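Local structure of endoglucanase A (Clostridium cellulolyticum, 1EDG) at residues Lys15-Leu29 and Asp290-Ile304. The protein probably hydrolyses internal beta-1,4-glucosidic bonds of cellulose, as an endoglucanase of glycoside hydrolase family 5. Residues are numbered along the deposited sequence; the frame is centred on the assembly and turned at random.
Sequences KNIPNNDGMNFVKGL and DNIYNKYTSRGIPVI
Y293 leaves helix 279-297 with CG anti to its backbone N (chi1 177°), and this carries the ring out to K15, N16 and I17. The aliphatic part of K15 crosses one face, with CD 3.9 Å from the centroid of the Y293 ring. S298 CB lies against the opposite face, nearer the rim, so the ring is sandwiched. Y293 OH donates to N16 O over 2.8 Å, in the carbonyl plane and on a lone pair. The bond holds the hydroxyl end in place, while K15 and S298 on the two faces hold the ring's tilt. A water links N16 ND2 to S298 O, although its bond to the amide is weak.

P18 lays CG and CD on the backbone of the 297-300 beta turn. N20 uses both ends of its amide. OD1 caps helix 21-29 by accepting from M23 N, while ND2 donates to G300 O over 3.1 Å in a nearly straight bond (166°). G300 O also accepts from N247. G300 has positive phi and is the C-prime residue of the Schellman motif that ends helix 279-297. The start of one helix is thus tied to the end of the other.

M23 is bent at chi2 and chi3, which folds its thioether back over the 297-300 turn. SD sits 3.6 Å from G300 C, and CE reaches T297 CB. Further along, V26 CG2 meets P302 CB at 3.6 Å, and L29 CD1 meets I304 CD1 at 3.7 Å.

The catalytic domain is a TIM barrel of eight parallel strands. Helix 21-29 lies across its N-terminal end, beside the loop leading into strand 303-308, and closes it there. L29 reaches both I164 of strand 163-166 and L336 of strand 336-339, which V26 and I304 also touch.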
ATOM      1  N   LYS A  15      22.722  -5.595   0.777  1.00 18.78           N
ATOM      2  CA  LYS A  15      22.742  -6.998   0.376  1.00 17.15           C
ATOM      3  C   LYS A  15      22.745  -7.086  -1.143  1.00 16.26           C
ATOM      4  O   LYS A  15      22.406  -6.120  -1.824  1.00 16.29           O
ATOM      5  CB  LYS A  15      21.543  -7.745   0.959  1.00 17.37           C
ATOM      6  CG  LYS A  15      21.572  -7.823   2.472  1.00 19.45           C
ATOM      7  CD  LYS A  15      20.506  -8.753   3.010  1.00 22.26           C
ATOM      8  CE  LYS A  15      20.533  -8.816   4.538  1.00 25.63           C
ATOM      9  NZ  LYS A  15      21.799  -9.393   5.094  1.00 26.31           N
ATOM     10  N   ASN A  16      23.155  -8.230  -1.678  1.00 17.21           N
ATOM     11  CA  ASN A  16      23.190  -8.407  -3.124  1.00 19.25           C
ATOM     12  C   ASN A  16      21.795  -8.491  -3.737  1.00 15.85           C
ATOM     13  O   ASN A  16      20.959  -9.278  -3.293  1.00 16.08           O
ATOM     14  CB  ASN A  16      23.989  -9.656  -3.501  1.00 24.28           C
ATOM     15  CG  ASN A  16      24.008  -9.899  -5.001  1.00 30.27           C
ATOM     16  OD1 ASN A  16      24.417  -9.032  -5.782  1.00 33.55           O
ATOM     17  ND2 ASN A  16      23.532 -11.065  -5.417  1.00 34.47           N
ATOM     18  N   ILE A  17      21.548  -7.646  -4.729  1.00 15.66           N
ATOM     19  CA  ILE A  17      20.276  -7.608  -5.446  1.00 16.63           C
ATOM     20  C   ILE A  17      20.596  -7.586  -6.942  1.00 14.81           C
ATOM     21  O   ILE A  17      21.453  -6.824  -7.384  1.00 16.68           O
ATOM     22  CB  ILE A  17      19.422  -6.348  -5.052  1.00 18.72           C
ATOM     23  CG1 ILE A  17      18.682  -6.594  -3.734  1.00 20.55           C
ATOM     24  CG2 ILE A  17      18.403  -6.006  -6.133  1.00 18.63           C
ATOM     25  CD1 ILE A  17      19.380  -6.041  -2.546  1.00 24.33           C
ATOM     26  N   PRO A  18      19.927  -8.441  -7.738  1.00 14.05           N
ATOM     27  CA  PRO A  18      20.152  -8.509  -9.187  1.00 13.20           C
ATOM     28  C   PRO A  18      19.894  -7.179  -9.889  1.00 13.60           C
ATOM     29  O   PRO A  18      18.938  -6.472  -9.568  1.00 14.65           O
ATOM     30  CB  PRO A  18      19.142  -9.565  -9.639  1.00 13.99           C
ATOM     31  CG  PRO A  18      19.025 -10.456  -8.451  1.00 14.21           C
ATOM     32  CD  PRO A  18      18.963  -9.471  -7.311  1.00 13.38           C
ATOM     33  N   ASN A  19      20.748  -6.848 -10.848  1.00 13.02           N
ATOM     34  CA  ASN A  19      20.613  -5.612 -11.610  1.00 13.66           C
ATOM     35  C   ASN A  19      19.692  -5.875 -12.805  1.00 13.62           C
ATOM     36  O   ASN A  19      20.158  -6.107 -13.918  1.00 16.39           O
ATOM     37  CB  ASN A  19      22.001  -5.136 -12.077  1.00 14.64           C
ATOM     38  CG  ASN A  19      21.948  -3.857 -12.898  1.00 18.68           C
ATOM     39  OD1 ASN A  19      21.150  -2.957 -12.625  1.00 21.04           O
ATOM     40  ND2 ASN A  19      22.814  -3.762 -13.901  1.00 16.45           N
ATOM     41  N   ASN A  20      18.386  -5.920 -12.561  1.00 11.63           N
ATOM     42  CA  ASN A  20      17.437  -6.146 -13.645  1.00 11.24           C
ATOM     43  C   ASN A  20      16.400  -5.026 -13.700  1.00 10.65           C
ATOM     44  O   ASN A  20      16.373  -4.161 -12.821  1.00 10.05           O
ATOM     45  CB  ASN A  20      16.780  -7.539 -13.551  1.00 12.21           C
ATOM     46  CG  ASN A  20      15.856  -7.697 -12.342  1.00 13.44           C
ATOM     47  OD1 ASN A  20      15.291  -6.726 -11.833  1.00 13.77           O
ATOM     48  ND2 ASN A  20      15.683  -8.936 -11.895  1.00 12.12           N
ATOM     49  N   ASP A  21      15.568  -5.031 -14.739  1.00 10.93           N
ATOM     50  CA  ASP A  21      14.549  -4.002 -14.916  1.00 11.92           C
ATOM     51  C   ASP A  21      13.601  -3.852 -13.742  1.00 12.05           C
ATOM     52  O   ASP A  21      13.327  -2.728 -13.311  1.00 11.53           O
ATOM     53  CB  ASP A  21      13.733  -4.257 -16.183  1.00 15.61           C
ATOM     54  CG  ASP A  21      14.495  -3.926 -17.455  1.00 20.10           C
ATOM     55  OD1 ASP A  21      15.511  -3.190 -17.400  1.00 20.76           O
ATOM     56  OD2 ASP A  21      14.063  -4.406 -18.519  1.00 22.57           O
ATOM     57  N   GLY A  22      13.114  -4.974 -13.221  1.00 10.61           N
ATOM     58  CA  GLY A  22      12.188  -4.947 -12.104  1.00 10.18           C
ATOM     59  C   GLY A  22      12.731  -4.291 -10.848  1.00 11.15           C
ATOM     60  O   GLY A  22      12.087  -3.400 -10.285  1.00 10.67           O
ATOM     61  N   MET A  23      13.911  -4.709 -10.400  1.00 10.12           N
ATOM     62  CA  MET A  23      14.511  -4.142  -9.192  1.00 10.82           C
ATOM     63  C   MET A  23      14.899  -2.677  -9.397  1.00 10.51           C
ATOM     64  O   MET A  23      14.807  -1.877  -8.468  1.00 10.61           O
ATOM     65  CB  MET A  23      15.723  -4.967  -8.741  1.00 10.95           C
ATOM     66  CG  MET A  23      15.423  -6.451  -8.510  1.00  9.97           C
ATOM     67  SD  MET A  23      13.994  -6.731  -7.418  1.00 11.85           S
ATOM     68  CE  MET A  23      14.611  -6.133  -5.860  1.00 10.87           C
ATOM     69  N   ASN A  24      15.325  -2.326 -10.608  1.00 10.04           N
ATOM     70  CA  ASN A  24      15.700  -0.945 -10.914  1.00 10.40           C
ATOM     71  C   ASN A  24      14.460  -0.050 -10.958  1.00 10.30           C
ATOM     72  O   ASN A  24      14.509   1.124 -10.572  1.00 10.32           O
ATOM     73  CB  ASN A  24      16.476  -0.860 -12.236  1.00 13.43           C
ATOM     74  CG  ASN A  24      17.931  -1.300 -12.087  1.00 16.11           C
ATOM     75  OD1 ASN A  24      18.599  -0.957 -11.115  1.00 19.31           O
ATOM     76  ND2 ASN A  24      18.412  -2.080 -13.038  1.00 16.36           N
ATOM     77  N   PHE A  25      13.338  -0.615 -11.399  1.00  9.92           N
ATOM     78  CA  PHE A  25      12.081   0.132 -11.461  1.00  9.71           C
ATOM     79  C   PHE A  25      11.693   0.545 -10.032  1.00  9.64           C
ATOM     80  O   PHE A  25      11.391   1.713  -9.767  1.00 10.34           O
ATOM     81  CB  PHE A  25      10.984  -0.729 -12.087  1.00 10.07           C
ATOM     82  CG  PHE A  25       9.631  -0.072 -12.111  1.00  9.81           C
ATOM     83  CD1 PHE A  25       9.326   0.885 -13.071  1.00 11.18           C
ATOM     84  CD2 PHE A  25       8.656  -0.420 -11.178  1.00 10.41           C
ATOM     85  CE1 PHE A  25       8.059   1.488 -13.106  1.00  9.80           C
ATOM     86  CE2 PHE A  25       7.392   0.172 -11.200  1.00  9.85           C
ATOM     87  CZ  PHE A  25       7.094   1.126 -12.165  1.00 10.90           C
ATOM     88  N   VAL A  26      11.745  -0.413  -9.109  1.00 10.09           N
ATOM     89  CA  VAL A  26      11.414  -0.156  -7.707  1.00 11.83           C
ATOM     90  C   VAL A  26      12.332   0.909  -7.075  1.00 12.90           C
ATOM     91  O   VAL A  26      11.866   1.776  -6.327  1.00 11.44           O
ATOM     92  CB  VAL A  26      11.412  -1.484  -6.889  1.00 13.04           C
ATOM     93  CG1 VAL A  26      11.379  -1.214  -5.396  1.00 15.26           C
ATOM     94  CG2 VAL A  26      10.203  -2.310  -7.280  1.00 13.46           C
ATOM     95  N   LYS A  27      13.627   0.854  -7.377  1.00 11.76           N
ATOM     96  CA  LYS A  27      14.553   1.845  -6.849  1.00 12.49           C
ATOM     97  C   LYS A  27      14.111   3.243  -7.277  1.00 10.15           C
ATOM     98  O   LYS A  27      14.193   4.182  -6.493  1.00 11.33           O
ATOM     99  CB  LYS A  27      15.971   1.576  -7.350  1.00 15.45           C
ATOM    100  CG  LYS A  27      16.579   0.314  -6.797  1.00 21.79           C
ATOM    101  CD  LYS A  27      17.914   0.010  -7.467  1.00 27.27           C
ATOM    102  CE  LYS A  27      18.939   1.097  -7.203  1.00 29.14           C
ATOM    103  NZ  LYS A  27      20.242   0.733  -7.825  1.00 33.70           N
ATOM    104  N   GLY A  28      13.625   3.365  -8.512  1.00  9.07           N
ATOM    105  CA  GLY A  28      13.176   4.645  -9.032  1.00  9.47           C
ATOM    106  C   GLY A  28      11.983   5.227  -8.295  1.00 11.25           C
ATOM    107  O   GLY A  28      11.809   6.450  -8.257  1.00 11.92           O
ATOM    108  N   LEU A  29      11.161   4.368  -7.699  1.00  9.55           N
ATOM    109  CA  LEU A  29       9.991   4.831  -6.947  1.00 11.36           C
ATOM    110  C   LEU A  29      10.447   5.587  -5.696  1.00 10.11           C
ATOM    111  O   LEU A  29       9.717   6.432  -5.158  1.00  9.03           O
ATOM    112  CB  LEU A  29       9.089   3.652  -6.555  1.00 12.59           C
ATOM    113  CG  LEU A  29       8.588   2.699  -7.653  1.00 16.68           C
ATOM    114  CD1 LEU A  29       7.483   1.827  -7.090  1.00 16.87           C
ATOM    115  CD2 LEU A  29       8.065   3.446  -8.839  1.00 15.80           C
ATOM    116  N   ASP A 290      13.776 -10.416   6.100  1.00 10.56           N
ATOM    117  CA  ASP A 290      14.689 -11.483   5.701  1.00 11.71           C
ATOM    118  C   ASP A 290      13.924 -12.537   4.905  1.00 11.20           C
ATOM    119  O   ASP A 290      14.426 -13.056   3.908  1.00 11.95           O
ATOM    120  CB  ASP A 290      15.373 -12.112   6.915  1.00 12.25           C
ATOM    121  CG  ASP A 290      16.505 -11.255   7.461  1.00 15.94           C
ATOM    122  OD1 ASP A 290      17.102 -10.477   6.690  1.00 15.76           O
ATOM    123  OD2 ASP A 290      16.797 -11.362   8.667  1.00 19.09           O
ATOM    124  N   ASN A 291      12.698 -12.830   5.330  1.00 11.69           N
ATOM    125  CA  ASN A 291      11.858 -13.795   4.614  1.00 13.44           C
ATOM    126  C   ASN A 291      11.615 -13.289   3.196  1.00 12.47           C
ATOM    127  O   ASN A 291      11.718 -14.045   2.226  1.00 11.01           O
ATOM    128  CB  ASN A 291      10.511 -13.977   5.321  1.00 14.59           C
ATOM    129  CG  ASN A 291      10.629 -14.760   6.607  1.00 17.14           C
ATOM    130  OD1 ASN A 291      11.685 -15.327   6.901  1.00 17.98           O
ATOM    131  ND2 ASN A 291       9.554 -14.794   7.383  1.00 18.51           N
ATOM    132  N   ILE A 292      11.301 -12.003   3.087  1.00 11.13           N
ATOM    133  CA  ILE A 292      11.048 -11.379   1.797  1.00 11.20           C
ATOM    134  C   ILE A 292      12.302 -11.382   0.921  1.00 10.43           C
ATOM    135  O   ILE A 292      12.228 -11.676  -0.283  1.00  9.48           O
ATOM    136  CB  ILE A 292      10.519  -9.934   1.978  1.00 12.53           C
ATOM    137  CG1 ILE A 292       9.115  -9.972   2.591  1.00 14.50           C
ATOM    138  CG2 ILE A 292      10.501  -9.199   0.642  1.00 12.75           C
ATOM    139  CD1 ILE A 292       8.596  -8.613   3.007  1.00 18.18           C
ATOM    140  N   TYR A 293      13.447 -11.077   1.521  1.00  9.89           N
ATOM    141  CA  TYR A 293      14.707 -11.059   0.784  1.00 10.12           C
ATOM    142  C   TYR A 293      15.033 -12.440   0.217  1.00 10.30           C
ATOM    143  O   TYR A 293      15.311 -12.588  -0.973  1.00 10.54           O
ATOM    144  CB  TYR A 293      15.856 -10.608   1.691  1.00 10.33           C
ATOM    145  CG  TYR A 293      17.207 -10.645   1.013  1.00 11.50           C
ATOM    146  CD1 TYR A 293      17.519  -9.732   0.008  1.00 11.93           C
ATOM    147  CD2 TYR A 293      18.167 -11.598   1.361  1.00 11.00           C
ATOM    148  CE1 TYR A 293      18.750  -9.758  -0.640  1.00 13.16           C
ATOM    149  CE2 TYR A 293      19.405 -11.635   0.719  1.00 11.11           C
ATOM    150  CZ  TYR A 293      19.688 -10.712  -0.282  1.00 12.95           C
ATOM    151  OH  TYR A 293      20.894 -10.738  -0.949  1.00 14.87           O
ATOM    152  N   ASN A 294      14.981 -13.449   1.076  1.00 11.15           N
ATOM    153  CA  ASN A 294      15.288 -14.815   0.678  1.00 12.52           C
ATOM    154  C   ASN A 294      14.354 -15.384  -0.373  1.00 12.67           C
ATOM    155  O   ASN A 294      14.797 -16.036  -1.319  1.00 13.29           O
ATOM    156  CB  ASN A 294      15.310 -15.729   1.902  1.00 14.29           C
ATOM    157  CG  ASN A 294      16.428 -15.377   2.868  1.00 17.72           C
ATOM    158  OD1 ASN A 294      17.494 -14.907   2.459  1.00 18.95           O
ATOM    159  ND2 ASN A 294      16.191 -15.598   4.155  1.00 20.60           N
ATOM    160  N   LYS A 295      13.067 -15.097  -0.231  1.00 11.29           N
ATOM    161  CA  LYS A 295      12.076 -15.615  -1.154  1.00 12.53           C
ATOM    162  C   LYS A 295      11.930 -14.831  -2.453  1.00 12.12           C
ATOM    163  O   LYS A 295      11.690 -15.417  -3.513  1.00 12.53           O
ATOM    164  CB  LYS A 295      10.722 -15.711  -0.438  1.00 16.10           C
ATOM    165  CG  LYS A 295       9.602 -16.334  -1.252  1.00 23.58           C
ATOM    166  CD  LYS A 295       9.932 -17.760  -1.647  1.00 29.50           C
ATOM    167  CE  LYS A 295       8.790 -18.408  -2.426  1.00 34.48           C
ATOM    168  NZ  LYS A 295       7.571 -18.617  -1.580  1.00 37.53           N
ATOM    169  N   TYR A 296      12.118 -13.518  -2.396  1.00  9.01           N
ATOM    170  CA  TYR A 296      11.912 -12.701  -3.581  1.00  8.73           C
ATOM    171  C   TYR A 296      13.005 -11.764  -4.068  1.00  8.11           C
ATOM    172  O   TYR A 296      13.541 -11.958  -5.164  1.00  8.96           O
ATOM    173  CB  TYR A 296      10.617 -11.885  -3.440  1.00 10.15           C
ATOM    174  CG  TYR A 296       9.353 -12.714  -3.352  1.00  8.99           C
ATOM    175  CD1 TYR A 296       8.922 -13.473  -4.439  1.00 11.23           C
ATOM    176  CD2 TYR A 296       8.592 -12.749  -2.180  1.00 10.63           C
ATOM    177  CE1 TYR A 296       7.771 -14.247  -4.369  1.00 11.75           C
ATOM    178  CE2 TYR A 296       7.427 -13.525  -2.097  1.00 11.33           C
ATOM    179  CZ  TYR A 296       7.029 -14.271  -3.201  1.00 12.73           C
ATOM    180  OH  TYR A 296       5.899 -15.048  -3.163  1.00 14.16           O
ATOM    181  N   THR A 297      13.315 -10.728  -3.291  1.00  7.64           N
ATOM    182  CA  THR A 297      14.286  -9.736  -3.751  1.00  7.43           C
ATOM    183  C   THR A 297      15.698 -10.232  -4.067  1.00  7.71           C
ATOM    184  O   THR A 297      16.307  -9.765  -5.030  1.00  9.96           O
ATOM    185  CB  THR A 297      14.296  -8.464  -2.866  1.00  6.09           C
ATOM    186  OG1 THR A 297      14.668  -8.801  -1.528  1.00  8.96           O
ATOM    187  CG2 THR A 297      12.908  -7.828  -2.847  1.00  6.79           C
ATOM    188  N   SER A 298      16.190 -11.215  -3.316  1.00  9.02           N
ATOM    189  CA  SER A 298      17.526 -11.759  -3.586  1.00  9.83           C
ATOM    190  C   SER A 298      17.537 -12.420  -4.969  1.00 10.78           C
ATOM    191  O   SER A 298      18.589 -12.538  -5.610  1.00  9.50           O
ATOM    192  CB  SER A 298      17.936 -12.784  -2.523  1.00  9.71           C
ATOM    193  OG  SER A 298      17.096 -13.927  -2.555  1.00 10.99           O
ATOM    194  N   ARG A 299      16.353 -12.842  -5.414  1.00  9.94           N
ATOM    195  CA  ARG A 299      16.175 -13.493  -6.700  1.00 10.81           C
ATOM    196  C   ARG A 299      15.713 -12.528  -7.782  1.00 10.08           C
ATOM    197  O   ARG A 299      15.348 -12.958  -8.883  1.00 10.54           O
ATOM    198  CB  ARG A 299      15.160 -14.633  -6.574  1.00 13.08           C
ATOM    199  CG  ARG A 299      15.536 -15.715  -5.583  1.00 14.07           C
ATOM    200  CD  ARG A 299      14.371 -16.678  -5.378  1.00 15.68           C
ATOM    201  NE  ARG A 299      13.847 -17.181  -6.647  1.00 16.10           N
ATOM    202  CZ  ARG A 299      12.564 -17.155  -6.994  1.00 17.83           C
ATOM    203  NH1 ARG A 299      11.655 -16.653  -6.166  1.00 18.72           N
ATOM    204  NH2 ARG A 299      12.186 -17.621  -8.174  1.00 18.76           N
ATOM    205  N   GLY A 300      15.661 -11.234  -7.466  1.00  8.32           N
ATOM    206  CA  GLY A 300      15.259 -10.263  -8.472  1.00  8.39           C
ATOM    207  C   GLY A 300      13.777 -10.054  -8.747  1.00  8.87           C
ATOM    208  O   GLY A 300      13.421  -9.523  -9.808  1.00 10.48           O
ATOM    209  N   ILE A 301      12.913 -10.501  -7.838  1.00  9.40           N
ATOM    210  CA  ILE A 301      11.465 -10.315  -7.985  1.00  8.86           C
ATOM    211  C   ILE A 301      11.126  -9.137  -7.076  1.00  8.12           C
ATOM    212  O   ILE A 301      11.396  -9.178  -5.871  1.00  7.65           O
ATOM    213  CB  ILE A 301      10.684 -11.579  -7.559  1.00  9.49           C
ATOM    214  CG1 ILE A 301      11.029 -12.733  -8.507  1.00 11.46           C
ATOM    215  CG2 ILE A 301       9.177 -11.317  -7.605  1.00  9.06           C
ATOM    216  CD1 ILE A 301      10.648 -14.069  -7.978  1.00 13.64           C
ATOM    217  N   PRO A 302      10.560  -8.057  -7.647  1.00  9.23           N
ATOM    218  CA  PRO A 302      10.215  -6.872  -6.853  1.00  8.31           C
ATOM    219  C   PRO A 302       9.122  -7.042  -5.799  1.00  9.72           C
ATOM    220  O   PRO A 302       8.127  -7.750  -6.019  1.00  8.81           O
ATOM    221  CB  PRO A 302       9.839  -5.847  -7.921  1.00  8.74           C
ATOM    222  CG  PRO A 302       9.298  -6.673  -9.023  1.00  9.93           C
ATOM    223  CD  PRO A 302      10.216  -7.860  -9.069  1.00  9.48           C
ATOM    224  N   VAL A 303       9.323  -6.369  -4.664  1.00  8.32           N
ATOM    225  CA  VAL A 303       8.383  -6.369  -3.545  1.00  7.72           C
ATOM    226  C   VAL A 303       8.251  -4.928  -3.025  1.00  9.11           C
ATOM    227  O   VAL A 303       9.239  -4.184  -2.946  1.00  8.28           O
ATOM    228  CB  VAL A 303       8.873  -7.262  -2.375  1.00  8.22           C
ATOM    229  CG1 VAL A 303       7.855  -7.235  -1.230  1.00  9.43           C
ATOM    230  CG2 VAL A 303       9.092  -8.701  -2.841  1.00  8.22           C
ATOM    231  N   ILE A 304       7.024  -4.535  -2.700  1.00  7.39           N
ATOM    232  CA  ILE A 304       6.760  -3.201  -2.180  1.00  7.56           C
ATOM    233  C   ILE A 304       5.982  -3.306  -0.872  1.00  7.84           C
ATOM    234  O   ILE A 304       5.005  -4.056  -0.786  1.00  8.69           O
ATOM    235  CB  ILE A 304       5.918  -2.344  -3.185  1.00  7.54           C
ATOM    236  CG1 ILE A 304       6.756  -1.938  -4.399  1.00  7.12           C
ATOM    237  CG2 ILE A 304       5.351  -1.103  -2.496  1.00  7.46           C
ATOM    238  CD1 ILE A 304       5.967  -1.184  -5.457  1.00  7.42           C
TER
HETATM  239  O   HOH W   1      24.070 -10.326   0.097  1.00 33.88           O
HETATM  240  O   HOH W   2      21.182 -12.353  -4.964  1.00 36.49           O